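Local coordinates for protein tryptophan synthase alpha-subunit (Pyrococcus furiosus, PDB 1GEQ) that cleaves indoleglycerol phosphate to indole and glyceraldehyde 3-phosphate, as the alpha subunit of tryptophan synthase, in the last step of tryptophan biosynthesis, at residues G33-G38 with T81-M86; G5-Y10 with V217-A222; T87-I92 with I112-L117; Y10-D15 with G38-D43; L22-A27 with E233-L238. All coordinates share one frame; numbering follows the deposited sequence.

From the N terminus, residues 5-10 open contact 2 and run straight on into 10-15, which open contact 4; helix 18-28 then opens contact 5 and 33-38 opens contact 1. Contact 4 closes first, at 38-43, and contact 1 follows at 81-86, so these two cross. Contact 3 opens directly afterwards at 87-92 and closes at 112-117. Far along the chain, 217-222 close contact 2, whose long loop encloses contacts 1, 3 and 4. Contact 5 closes last, at 233-238, crossing contacts 2 and 4 and enclosing contacts 1 and 3. Contacts 1 to 4 join neighbouring strands, or the segments just beyond them, in one eight-stranded barrel; contact 5 ties two of its outer helices together.

Contact 1: G33-G38 with T81-M86; sequences GAIELG and TPIVLM
Ile-35, Glu-36, Leu-37 and Gly-38 pair in parallel with Ile-83, Val-84, Leu-85 and Met-86, joining the second and third strands of a TIM barrel. Four backbone hydrogen bonds join them, with donors alternating between the two strands: Ile-35 N reaches Pro-82 O, Val-84 N reaches Ile-35 O at 2.8 Å, Leu-37 N reaches Val-84 O, and Met-86 N reaches Leu-37 O. The last is almost straight at hydrogen (177°). The strands are inclined by 27°, in keeping with the twist of a closed barrel.

Ile-35, Leu-37, Ile-83 and Leu-85 face helix 65-76, where branched aliphatic chains suit the oily layer between sheet and helix. With CG1 beside the backbone N and the chain bent again at chi2 (-70°), Ile-83 brings its CD1 toward the neighbouring strand, and that methyl packs tightly against Ile-35 CB at 3.5 Å. Leu-37 and Leu-85 instead lie side by side, CD2 to CD1 at 4.0 Å.

The other face, carrying Glu-36, Val-84 and Met-86, looks into the barrel interior, where Glu-36 and Val-84 both touch Phe-159 of a more distant strand. Glu-36, a proton acceptor of the active site, extends inward from CG, while the Met-86 chain runs out to lie near Asp-47, the other catalytic proton acceptor. The buried Glu-36 OE2 has no polar partner in the model; its nearest neighbour from the third strand is the sulfur Met-86 SD, 4.2 Å away.

Contact 2: G5-Y10 with V217-A222; sequences GSLIPY and VVVGSA
Ile-8 N donates to Val-217 O at 2.8 Å, and Ile-8 O in turn accepts from Val-219 N, so that both the N-H and the C=O of Ile-8 are spent on the same neighbouring strand. Val-217 N to Ser-6 O and Tyr-10 N to Val-219 O (3.0 Å) complete the set of four. These bonds pair the first strand with the eighth, which is the seam that closes a TIM barrel: residues more than two hundred apart in sequence become parallel neighbours.

Beta-branched residues, at home in strands, supply much of the packing. Val-218 holds CG1 anti to the backbone N (chi1 172°), which places that methyl 3.4 Å from Ile-8 O and turns CG2 to Ile-8 CB at 3.9 Å. This pair points into the barrel, where both residues touch Glu-36. On the outer face Leu-7 lies obliquely over Val-219, CG to CG2 at 3.8 Å, and reaches Val-242 and Leu-246 of helix 235-246. An alanine in place of Leu-7 would probably open a gap beside Val-219 CG2 and leave Val-242 and Leu-246 without this neighbour. Beyond the strand, Gly-220 CA lies 3.8 Å from Tyr-10 CB, at the ring's edge; a beta-carbon on Gly-220 would press on that same Tyr-10 CB.

Contact 3: T87-I92 with I112-L117; sequences TYYNPI and ILVVDL
Tyr-89 N donates to Asp-116 OD1 at 2.6 Å, on the syn lone pair of the carboxylate. The other oxygen, Asp-116 OD2, accepts from a water at 2.6 Å, and that water accepts from Asn-90 N. Asp-116 thus engages two successive amides at the start of helix 89-95, one directly and one through water; the helix end would probably favour the charged carboxylate.

Tyr-88 and Val-115 form a CH-pi contact, with Val-115 CB 4.2 Å from the ring centroid and almost on its normal. Asp-116 meets the same ring at its edge, OD2 lying 3.6 Å from Tyr-88 CD2, with the carboxylate turned 67° from the ring plane. Tyr-89 packs obliquely on two aliphatic chains, touching Val-114 CG1 with CD1 and Leu-117 CD1 with CE1 (3.7 Å).

Behind these groups lies the backbone pairing of the third and fourth barrel strands, the two ends of a beta-alpha-beta crossover. Thr-87 N bonds to Leu-113 O, and Val-115 N to Thr-87 O at 2.9 Å. Thr-87 OG1, anti to the backbone N (chi1 -175°), donates to Tyr-88 O at 2.9 Å, in the carbonyl plane and on a lone pair. A threonine suits this place because it can bond locally while CG2 sits against the neighbouring strand.

Farther out, the Tyr-88 ring also meets that of Phe-41, and its hydroxyl is hydrogen-bonded to Ala-46 N and to OD1 of Asp-47, a proton acceptor of the active site.

Contact 4: Y10-D15 with G38-D43; sequences YLTAGD and GIPFSD
With CG anti to the backbone N (chi1 161°), Tyr-10 swings its ring alongside Gly-38, putting OH 3.6 Å from Gly-38 CA. Thr-12, whose OG1 stands beside its own backbone N (chi1 -63°), meets that phenol: Tyr-10 OH and Thr-12 OG1 are 2.8 Å apart in a hydrogen bond, and OG1 has a second partner in Ser-54 OG.

Gly-38 N donates to Leu-11 O at 2.8 Å, while Gly-38 O accepts from Ala-13 N at 2.7 Å; the two bonds bracket Thr-12, the residue that pairs with Gly-38. This is the last parallel pairing between the first and second strands of the TIM barrel. Beyond it the first chain enters a type II beta turn from Thr-12 to Asp-15, with Gly-14 at the positive-phi position. Pro-40 stiffens the second chain, its CG lying 3.8 Å from Thr-12 CG2 and close to Ala-13 O.

A phenylalanine in place of Tyr-10 would probably leave Thr-12 OG1 without one of its mates and the ring freer to shift. A side chain on Gly-38 would run into Tyr-10 OH, so the phenol's place by the strand end depends on glycine's bareness.

Contact 5: L22-A27 with E233-L238; sequences LNFLLA and EATEFL
Leu-238 N donates to Ala-234 O at 2.9 Å, and this turn of backbone sets the side chains of both residues against Phe-24. Between them in sequence, Thr-235 brings OG1 to the edge of the Phe-24 ring, near its plane, 3.6 Å from CE1. Thr-235 N lies near Phe-24 CE1, and has no polar partner in the model.

Phe-24 carries most of the contact. Its CG is anti to the carbonyl carbon (chi1 -61°), and from there the ring reaches out to the other helix. Leu-238 covers one face: CD1 stands 3.5 Å above the plane, displaced toward the rim, and comes within 3.6 Å of Phe-24 CD1 in a CH-pi contact. Ala-234 CB meets the tip of the ring obliquely, 4.0 Å from Phe-24 CZ. One turn along helix 18-28, Ala-27 CB touches Thr-235 CG2 at 3.6 Å. The small alanines let the two backbones draw close, while the flat, wide phenylalanine spreads over three residues at once.

The packing joins the first outer helix of the TIM barrel, 18-28, to the C-terminal helix 235-246, away from the catalytic residues Glu-36 and Asp-47. Helix 221-230 joins the group through Ile-227, which touches both Phe-24 and Ala-234, and through Leu-223 against Leu-238. Toward the barrel, Leu-11 of strand 6-12 touches Phe-24 and Leu-25, and Leu-25 turns to Ile-71 and Phe-75 of helix 65-76.

Contact 1: G33-G38 with T81-M86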
# COMPACT_ATOMS: atom_id res chain seq x y z
N GLY A 33 -2.68 8.71 -7.41
CA GLY A 33 -4.13 8.66 -7.32
C GLY A 33 -4.45 8.28 -5.89
O GLY A 33 -5.53 8.54 -5.37
N ALA A 34 -3.47 7.65 -5.24
CA ALA A 34 -3.57 7.23 -3.85
C ALA A 34 -2.16 6.87 -3.40
O ALA A 34 -1.27 6.67 -4.23
CB ALA A 34 -4.49 6.03 -3.71
N ILE A 35 -1.96 6.79 -2.09
CA ILE A 35 -0.65 6.46 -1.53
C ILE A 35 -0.72 5.37 -0.45
O ILE A 35 -1.59 5.41 0.42
CB ILE A 35 -0.01 7.73 -0.91
CG1 ILE A 35 0.31 8.73 -2.02
CG2 ILE A 35 1.23 7.36 -0.12
CD1 ILE A 35 0.72 10.10 -1.51
N GLU A 36 0.19 4.40 -0.53
CA GLU A 36 0.26 3.33 0.47
C GLU A 36 1.49 3.63 1.32
O GLU A 36 2.60 3.71 0.80
CB GLU A 36 0.42 1.95 -0.19
CG GLU A 36 -0.89 1.34 -0.71
CD GLU A 36 -0.69 -0.08 -1.23
OE1 GLU A 36 -1.69 -0.71 -1.64
OE2 GLU A 36 0.46 -0.56 -1.22
N LEU A 37 1.29 3.81 2.62
CA LEU A 37 2.39 4.10 3.53
C LEU A 37 2.58 2.89 4.43
O LEU A 37 1.69 2.54 5.21
CB LEU A 37 2.07 5.33 4.38
CG LEU A 37 3.16 5.84 5.33
CD1 LEU A 37 4.38 6.28 4.53
CD2 LEU A 37 2.63 7.01 6.16
N GLY A 38 3.74 2.26 4.33
CA GLY A 38 3.99 1.07 5.12
C GLY A 38 4.66 1.30 6.47
O GLY A 38 5.62 2.06 6.58
N THR A 81 -4.91 13.79 -1.03
CA THR A 81 -4.75 12.49 -1.69
C THR A 81 -4.98 11.37 -0.69
O THR A 81 -4.42 11.36 0.40
CB THR A 81 -3.34 12.36 -2.30
OG1 THR A 81 -3.14 13.43 -3.22
CG2 THR A 81 -3.19 11.02 -3.03
N PRO A 82 -5.84 10.41 -1.06
CA PRO A 82 -6.17 9.26 -0.21
C PRO A 82 -4.90 8.55 0.28
O PRO A 82 -3.97 8.32 -0.49
CB PRO A 82 -7.01 8.38 -1.12
CG PRO A 82 -7.68 9.39 -2.03
CD PRO A 82 -6.55 10.32 -2.35
N ILE A 83 -4.88 8.21 1.56
CA ILE A 83 -3.75 7.52 2.18
C ILE A 83 -4.21 6.20 2.77
O ILE A 83 -5.20 6.16 3.52
CB ILE A 83 -3.14 8.35 3.35
CG1 ILE A 83 -2.28 9.50 2.81
CG2 ILE A 83 -2.32 7.44 4.26
CD1 ILE A 83 -0.99 9.06 2.16
N VAL A 84 -3.50 5.13 2.44
CA VAL A 84 -3.82 3.82 2.98
C VAL A 84 -2.61 3.39 3.81
O VAL A 84 -1.49 3.33 3.30
CB VAL A 84 -4.04 2.76 1.86
CG1 VAL A 84 -4.23 1.39 2.49
CG2 VAL A 84 -5.25 3.12 1.01
N LEU A 85 -2.84 3.13 5.08
CA LEU A 85 -1.77 2.70 5.96
C LEU A 85 -1.66 1.18 5.83
O LEU A 85 -2.66 0.47 5.95
CB LEU A 85 -2.11 3.09 7.40
CG LEU A 85 -0.96 3.49 8.32
CD1 LEU A 85 -0.20 4.66 7.71
CD2 LEU A 85 -1.51 3.87 9.68
N MET A 86 -0.45 0.69 5.57
CA MET A 86 -0.21 -0.74 5.43
C MET A 86 0.60 -1.21 6.64
O MET A 86 1.64 -0.62 6.97
CB MET A 86 0.53 -1.04 4.13
CG MET A 86 0.64 -2.51 3.80
SD MET A 86 1.45 -2.80 2.20
CE MET A 86 1.95 -4.53 2.35

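Contact 2: G5-Y10 with V217-A222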
# COMPACT_ATOMS: atom_id res chain seq x y z
N GLY A 5 -7.13 4.15 -13.48
CA GLY A 5 -5.89 4.43 -14.17
C GLY A 5 -4.82 5.04 -13.29
O GLY A 5 -3.77 5.47 -13.77
N SER A 6 -5.07 5.07 -11.99
CA SER A 6 -4.15 5.66 -11.03
C SER A 6 -2.88 4.88 -10.72
O SER A 6 -2.87 3.64 -10.70
CB SER A 6 -4.88 5.92 -9.70
OG SER A 6 -5.83 6.95 -9.81
N LEU A 7 -1.82 5.63 -10.47
CA LEU A 7 -0.55 5.04 -10.08
C LEU A 7 -0.61 5.24 -8.58
O LEU A 7 -0.97 6.33 -8.10
CB LEU A 7 0.63 5.80 -10.69
CG LEU A 7 1.78 4.90 -11.13
CD1 LEU A 7 1.31 4.02 -12.27
CD2 LEU A 7 2.98 5.73 -11.56
N ILE A 8 -0.26 4.20 -7.83
CA ILE A 8 -0.32 4.26 -6.37
C ILE A 8 1.05 3.94 -5.79
O ILE A 8 1.45 2.79 -5.73
CB ILE A 8 -1.35 3.23 -5.84
CG1 ILE A 8 -2.72 3.52 -6.47
CG2 ILE A 8 -1.40 3.27 -4.32
CD1 ILE A 8 -3.71 2.37 -6.34
N PRO A 9 1.79 4.98 -5.38
CA PRO A 9 3.12 4.72 -4.81
C PRO A 9 3.03 4.05 -3.44
O PRO A 9 2.08 4.29 -2.68
CB PRO A 9 3.74 6.12 -4.70
CG PRO A 9 2.93 6.97 -5.68
CD PRO A 9 1.54 6.43 -5.51
N TYR A 10 4.00 3.19 -3.14
CA TYR A 10 4.09 2.56 -1.83
C TYR A 10 5.45 3.02 -1.31
O TYR A 10 6.43 2.99 -2.06
CB TYR A 10 4.11 1.03 -1.90
CG TYR A 10 4.67 0.44 -0.62
CD1 TYR A 10 3.85 0.19 0.48
CD2 TYR A 10 6.05 0.26 -0.46
CE1 TYR A 10 4.38 -0.20 1.71
CE2 TYR A 10 6.60 -0.12 0.76
CZ TYR A 10 5.76 -0.35 1.85
OH TYR A 10 6.31 -0.69 3.07
N VAL A 217 -2.56 0.74 -10.26
CA VAL A 217 -1.31 -0.01 -10.25
C VAL A 217 -0.40 0.55 -9.15
O VAL A 217 -0.05 1.73 -9.14
CB VAL A 217 -0.58 0.09 -11.62
CG1 VAL A 217 0.71 -0.74 -11.61
CG2 VAL A 217 -1.51 -0.40 -12.73
N VAL A 218 -0.05 -0.31 -8.19
CA VAL A 218 0.82 0.10 -7.10
C VAL A 218 2.27 0.00 -7.57
O VAL A 218 2.63 -0.90 -8.33
CB VAL A 218 0.61 -0.80 -5.85
CG1 VAL A 218 1.66 -0.49 -4.78
CG2 VAL A 218 -0.78 -0.57 -5.28
N VAL A 219 3.10 0.96 -7.17
CA VAL A 219 4.51 0.96 -7.54
C VAL A 219 5.26 1.08 -6.22
O VAL A 219 5.29 2.14 -5.60
CB VAL A 219 4.88 2.14 -8.47
CG1 VAL A 219 6.35 2.05 -8.90
CG2 VAL A 219 3.97 2.13 -9.71
N GLY A 220 5.84 -0.04 -5.79
CA GLY A 220 6.55 -0.05 -4.54
C GLY A 220 8.03 -0.38 -4.63
O GLY A 220 8.86 0.50 -4.45
N SER A 221 8.35 -1.64 -4.91
CA SER A 221 9.74 -2.07 -4.99
C SER A 221 10.59 -1.21 -5.92
O SER A 221 11.75 -0.94 -5.62
CB SER A 221 9.82 -3.55 -5.40
OG SER A 221 9.25 -3.75 -6.68
N ALA A 222 10.03 -0.77 -7.04
CA ALA A 222 10.79 0.05 -7.98
C ALA A 222 11.18 1.38 -7.36
O ALA A 222 12.19 1.98 -7.73
CB ALA A 222 9.99 0.27 -9.27

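Contact 3: T87-I92 with I112-L117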
# COMPACT_ATOMS: atom_id res chain seq x y z
N THR A 87 0.15 -2.26 7.30
CA THR A 87 0.85 -2.73 8.49
C THR A 87 0.63 -4.20 8.79
O THR A 87 -0.32 -4.81 8.32
CB THR A 87 0.37 -1.93 9.73
OG1 THR A 87 1.13 -2.31 10.88
CG2 THR A 87 -1.10 -2.23 10.00
N TYR A 88 1.54 -4.75 9.59
CA TYR A 88 1.41 -6.12 10.04
C TYR A 88 0.55 -6.01 11.30
O TYR A 88 0.41 -4.92 11.85
CB TYR A 88 2.78 -6.73 10.34
CG TYR A 88 3.46 -7.22 9.08
CD1 TYR A 88 3.97 -6.33 8.14
CD2 TYR A 88 3.54 -8.59 8.81
CE1 TYR A 88 4.55 -6.78 6.96
CE2 TYR A 88 4.11 -9.05 7.62
CZ TYR A 88 4.61 -8.15 6.71
OH TYR A 88 5.18 -8.61 5.54
N TYR A 89 -0.03 -7.12 11.75
CA TYR A 89 -0.93 -7.11 12.91
C TYR A 89 -0.33 -6.84 14.29
O TYR A 89 -0.97 -6.20 15.12
CB TYR A 89 -1.73 -8.42 12.96
CG TYR A 89 -2.95 -8.37 13.85
CD1 TYR A 89 -3.91 -7.37 13.69
CD2 TYR A 89 -3.18 -9.33 14.83
CE1 TYR A 89 -5.06 -7.33 14.47
CE2 TYR A 89 -4.33 -9.30 15.62
CZ TYR A 89 -5.27 -8.30 15.43
OH TYR A 89 -6.41 -8.26 16.20
N ASN A 90 0.89 -7.32 14.53
CA ASN A 90 1.55 -7.13 15.82
C ASN A 90 1.42 -5.72 16.39
O ASN A 90 0.92 -5.53 17.50
CB ASN A 90 3.02 -7.53 15.72
CG ASN A 90 3.79 -7.29 17.02
OD1 ASN A 90 3.42 -7.81 18.08
ND2 ASN A 90 4.86 -6.52 16.93
N PRO A 91 1.87 -4.70 15.65
CA PRO A 91 1.79 -3.31 16.13
C PRO A 91 0.37 -2.90 16.55
O PRO A 91 0.13 -2.50 17.69
CB PRO A 91 2.27 -2.51 14.93
CG PRO A 91 3.21 -3.46 14.24
CD PRO A 91 2.46 -4.75 14.30
N ILE A 92 -0.58 -3.00 15.62
CA ILE A 92 -1.96 -2.64 15.89
C ILE A 92 -2.57 -3.48 17.02
O ILE A 92 -3.25 -2.95 17.90
CB ILE A 92 -2.82 -2.77 14.59
CG1 ILE A 92 -4.30 -2.96 14.95
CG2 ILE A 92 -2.31 -3.91 13.74
CD1 ILE A 92 -5.21 -3.04 13.74
N ILE A 112 -7.05 1.22 5.60
CA ILE A 112 -6.04 0.41 6.25
C ILE A 112 -5.96 -1.00 5.68
O ILE A 112 -6.98 -1.62 5.33
CB ILE A 112 -6.27 0.32 7.77
CG1 ILE A 112 -5.10 -0.43 8.42
CG2 ILE A 112 -7.58 -0.38 8.06
CD1 ILE A 112 -4.90 -0.10 9.89
N LEU A 113 -4.74 -1.50 5.60
CA LEU A 113 -4.47 -2.83 5.09
C LEU A 113 -3.62 -3.56 6.12
O LEU A 113 -2.50 -3.15 6.42
CB LEU A 113 -3.72 -2.75 3.76
CG LEU A 113 -3.11 -4.05 3.20
CD1 LEU A 113 -4.15 -5.16 3.13
CD2 LEU A 113 -2.55 -3.77 1.82
N VAL A 114 -4.18 -4.62 6.68
CA VAL A 114 -3.46 -5.43 7.66
C VAL A 114 -3.03 -6.69 6.92
O VAL A 114 -3.84 -7.57 6.64
CB VAL A 114 -4.36 -5.79 8.86
CG1 VAL A 114 -3.54 -6.51 9.94
CG2 VAL A 114 -4.98 -4.53 9.44
N VAL A 115 -1.74 -6.73 6.61
CA VAL A 115 -1.12 -7.82 5.87
C VAL A 115 -1.40 -9.23 6.38
O VAL A 115 -1.79 -10.11 5.62
CB VAL A 115 0.41 -7.63 5.83
CG1 VAL A 115 1.04 -8.66 4.91
CG2 VAL A 115 0.73 -6.22 5.36
N ASP A 116 -1.19 -9.44 7.68
CA ASP A 116 -1.38 -10.76 8.28
C ASP A 116 -2.49 -10.83 9.32
O ASP A 116 -2.31 -11.42 10.39
CB ASP A 116 -0.06 -11.20 8.91
CG ASP A 116 0.43 -10.23 9.97
OD1 ASP A 116 -0.01 -9.06 9.96
OD2 ASP A 116 1.26 -10.63 10.80
N LEU A 117 -3.65 -10.26 9.00
CA LEU A 117 -4.79 -10.27 9.91
C LEU A 117 -5.37 -11.68 10.02
O LEU A 117 -5.79 -12.27 9.01
CB LEU A 117 -5.89 -9.33 9.41
CG LEU A 117 -7.18 -9.28 10.25
CD1 LEU A 117 -6.90 -8.51 11.53
CD2 LEU A 117 -8.29 -8.61 9.47
O HOH W 1 2.19 -9.21 12.81

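Contact 4: Y10-D15 with G38-D43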
# COMPACT_ATOMS: atom_id res chain seq x y z
N TYR A 10 4.00 3.19 -3.14
CA TYR A 10 4.09 2.56 -1.83
C TYR A 10 5.45 3.02 -1.31
O TYR A 10 6.43 2.99 -2.06
CB TYR A 10 4.11 1.03 -1.90
CG TYR A 10 4.67 0.44 -0.62
CD1 TYR A 10 3.85 0.19 0.48
CD2 TYR A 10 6.05 0.26 -0.46
CE1 TYR A 10 4.38 -0.20 1.71
CE2 TYR A 10 6.60 -0.12 0.76
CZ TYR A 10 5.76 -0.35 1.85
OH TYR A 10 6.31 -0.69 3.07
N LEU A 11 5.50 3.44 -0.06
CA LEU A 11 6.75 3.87 0.56
C LEU A 11 6.75 3.37 1.99
O LEU A 11 5.70 3.30 2.62
CB LEU A 11 6.87 5.41 0.59
CG LEU A 11 7.01 6.19 -0.71
CD1 LEU A 11 7.04 7.68 -0.41
CD2 LEU A 11 8.28 5.78 -1.43
N THR A 12 7.92 3.02 2.52
CA THR A 12 8.00 2.57 3.89
C THR A 12 8.24 3.79 4.79
O THR A 12 9.13 4.60 4.52
CB THR A 12 9.14 1.55 4.08
OG1 THR A 12 8.88 0.39 3.28
CG2 THR A 12 9.26 1.14 5.55
N ALA A 13 7.43 3.94 5.84
CA ALA A 13 7.58 5.07 6.75
C ALA A 13 8.92 4.99 7.48
O ALA A 13 9.31 3.94 7.98
CB ALA A 13 6.43 5.09 7.76
N GLY A 14 9.63 6.12 7.52
CA GLY A 14 10.91 6.17 8.22
C GLY A 14 12.11 5.66 7.44
O GLY A 14 13.17 5.44 8.02
N ASP A 15 11.96 5.49 6.13
CA ASP A 15 13.05 5.00 5.29
C ASP A 15 13.52 6.11 4.33
O ASP A 15 12.84 6.39 3.34
CB ASP A 15 12.58 3.79 4.48
CG ASP A 15 13.65 3.24 3.55
OD1 ASP A 15 13.30 2.47 2.63
OD2 ASP A 15 14.84 3.57 3.73
N GLY A 38 3.74 2.26 4.33
CA GLY A 38 3.99 1.07 5.12
C GLY A 38 4.66 1.30 6.47
O GLY A 38 5.62 2.06 6.58
N ILE A 39 4.12 0.64 7.48
CA ILE A 39 4.65 0.73 8.83
C ILE A 39 5.66 -0.41 9.01
O ILE A 39 5.30 -1.59 8.90
CB ILE A 39 3.53 0.56 9.88
CG1 ILE A 39 2.56 1.75 9.78
CG2 ILE A 39 4.12 0.45 11.28
CD1 ILE A 39 1.40 1.65 10.74
N PRO A 40 6.92 -0.05 9.30
CA PRO A 40 8.03 -1.00 9.51
C PRO A 40 7.71 -2.06 10.54
O PRO A 40 7.10 -1.78 11.57
CB PRO A 40 9.17 -0.09 9.96
CG PRO A 40 8.86 1.21 9.32
CD PRO A 40 7.37 1.34 9.48
N PHE A 41 8.14 -3.29 10.26
CA PHE A 41 7.93 -4.41 11.17
C PHE A 41 9.18 -5.29 11.14
O PHE A 41 9.78 -5.48 10.08
CB PHE A 41 6.70 -5.20 10.75
CG PHE A 41 6.38 -6.34 11.67
CD1 PHE A 41 6.26 -6.12 13.04
CD2 PHE A 41 6.22 -7.62 11.17
CE1 PHE A 41 5.98 -7.18 13.91
CE2 PHE A 41 5.94 -8.69 12.03
CZ PHE A 41 5.82 -8.46 13.40
N SER A 42 9.56 -5.83 12.29
CA SER A 42 10.76 -6.66 12.39
C SER A 42 10.73 -7.96 11.59
O SER A 42 11.78 -8.48 11.22
CB SER A 42 11.07 -6.96 13.86
OG SER A 42 9.97 -7.59 14.49
N ASP A 43 9.55 -8.49 11.31
CA ASP A 43 9.45 -9.73 10.54
C ASP A 43 8.47 -9.64 9.38
O ASP A 43 7.43 -10.28 9.40
CB ASP A 43 9.05 -10.90 11.45
CG ASP A 43 10.16 -11.31 12.40
OD1 ASP A 43 11.10 -12.02 11.97
OD2 ASP A 43 10.10 -10.92 13.59

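Contact 5: L22-A27 with E233-L238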
# COMPACT_ATOMS: atom_id res chain seq x y z
N LEU A 22 8.21 12.15 4.33
CA LEU A 22 7.30 13.26 4.04
C LEU A 22 7.72 13.95 2.75
O LEU A 22 6.89 14.22 1.88
CB LEU A 22 7.30 14.25 5.21
CG LEU A 22 6.42 15.50 5.07
CD1 LEU A 22 4.98 15.09 4.74
CD2 LEU A 22 6.46 16.31 6.37
N ASN A 23 9.02 14.24 2.62
CA ASN A 23 9.53 14.89 1.42
C ASN A 23 9.23 14.07 0.18
O ASN A 23 8.89 14.62 -0.88
CB ASN A 23 11.05 15.10 1.53
CG ASN A 23 11.43 16.21 2.49
OD1 ASN A 23 10.57 16.94 2.98
ND2 ASN A 23 12.72 16.34 2.75
N PHE A 24 9.36 12.75 0.28
CA PHE A 24 9.08 11.89 -0.86
C PHE A 24 7.60 11.97 -1.23
O PHE A 24 7.26 12.08 -2.41
CB PHE A 24 9.45 10.43 -0.56
CG PHE A 24 10.91 10.21 -0.24
CD1 PHE A 24 11.90 11.04 -0.77
CD2 PHE A 24 11.30 9.13 0.56
CE1 PHE A 24 13.25 10.80 -0.52
CE2 PHE A 24 12.65 8.88 0.81
CZ PHE A 24 13.63 9.72 0.28
N LEU A 25 6.73 11.90 -0.23
CA LEU A 25 5.29 11.95 -0.47
C LEU A 25 4.87 13.24 -1.18
O LEU A 25 4.09 13.21 -2.15
CB LEU A 25 4.53 11.81 0.85
CG LEU A 25 4.61 10.47 1.58
CD1 LEU A 25 3.81 10.54 2.87
CD2 LEU A 25 4.09 9.36 0.68
N LEU A 26 5.37 14.37 -0.70
CA LEU A 26 5.03 15.66 -1.30
C LEU A 26 5.51 15.73 -2.74
O LEU A 26 4.86 16.34 -3.59
CB LEU A 26 5.65 16.78 -0.46
CG LEU A 26 5.00 16.94 0.92
CD1 LEU A 26 5.85 17.83 1.82
CD2 LEU A 26 3.61 17.52 0.74
N ALA A 27 6.65 15.12 -3.04
CA ALA A 27 7.17 15.14 -4.40
C ALA A 27 6.40 14.24 -5.36
O ALA A 27 6.29 14.54 -6.55
CB ALA A 27 8.65 14.76 -4.40
N GLU A 233 18.58 11.68 -0.75
CA GLU A 233 18.68 12.33 -2.05
C GLU A 233 17.90 11.62 -3.17
O GLU A 233 18.15 11.85 -4.35
CB GLU A 233 20.15 12.41 -2.47
CG GLU A 233 21.01 13.34 -1.64
CD GLU A 233 20.71 14.80 -1.91
OE1 GLU A 233 19.80 15.36 -1.25
OE2 GLU A 233 21.37 15.38 -2.79
N ALA A 234 16.96 10.77 -2.79
CA ALA A 234 16.17 10.01 -3.76
C ALA A 234 15.07 10.78 -4.49
O ALA A 234 14.69 10.43 -5.61
CB ALA A 234 15.57 8.78 -3.06
N THR A 235 14.58 11.83 -3.85
CA THR A 235 13.49 12.65 -4.39
C THR A 235 13.42 12.82 -5.91
O THR A 235 12.47 12.38 -6.55
CB THR A 235 13.50 14.04 -3.75
OG1 THR A 235 13.59 13.91 -2.33
CG2 THR A 235 12.23 14.80 -4.09
N GLU A 236 14.43 13.45 -6.49
CA GLU A 236 14.44 13.69 -7.93
C GLU A 236 14.39 12.40 -8.75
O GLU A 236 13.76 12.35 -9.80
CB GLU A 236 15.68 14.49 -8.32
CG GLU A 236 16.11 15.51 -7.28
CD GLU A 236 16.71 14.85 -6.04
OE1 GLU A 236 16.17 15.05 -4.93
OE2 GLU A 236 17.72 14.13 -6.18
N PHE A 237 15.06 11.35 -8.27
CA PHE A 237 15.07 10.10 -9.01
C PHE A 237 13.72 9.39 -8.91
O PHE A 237 13.34 8.65 -9.82
CB PHE A 237 16.20 9.20 -8.53
CG PHE A 237 17.57 9.85 -8.61
CD1 PHE A 237 18.11 10.49 -7.50
CD2 PHE A 237 18.28 9.86 -9.80
CE1 PHE A 237 19.34 11.13 -7.58
CE2 PHE A 237 19.52 10.50 -9.89
CZ PHE A 237 20.05 11.14 -8.78
N LEU A 238 13.00 9.61 -7.82
CA LEU A 238 11.68 9.00 -7.64
C LEU A 238 10.71 9.61 -8.66
O LEU A 238 9.95 8.89 -9.31
CB LEU A 238 11.16 9.24 -6.22
CG LEU A 238 11.91 8.54 -5.08
CD1 LEU A 238 11.39 9.02 -3.72
CD2 LEU A 238 11.77 7.03 -5.22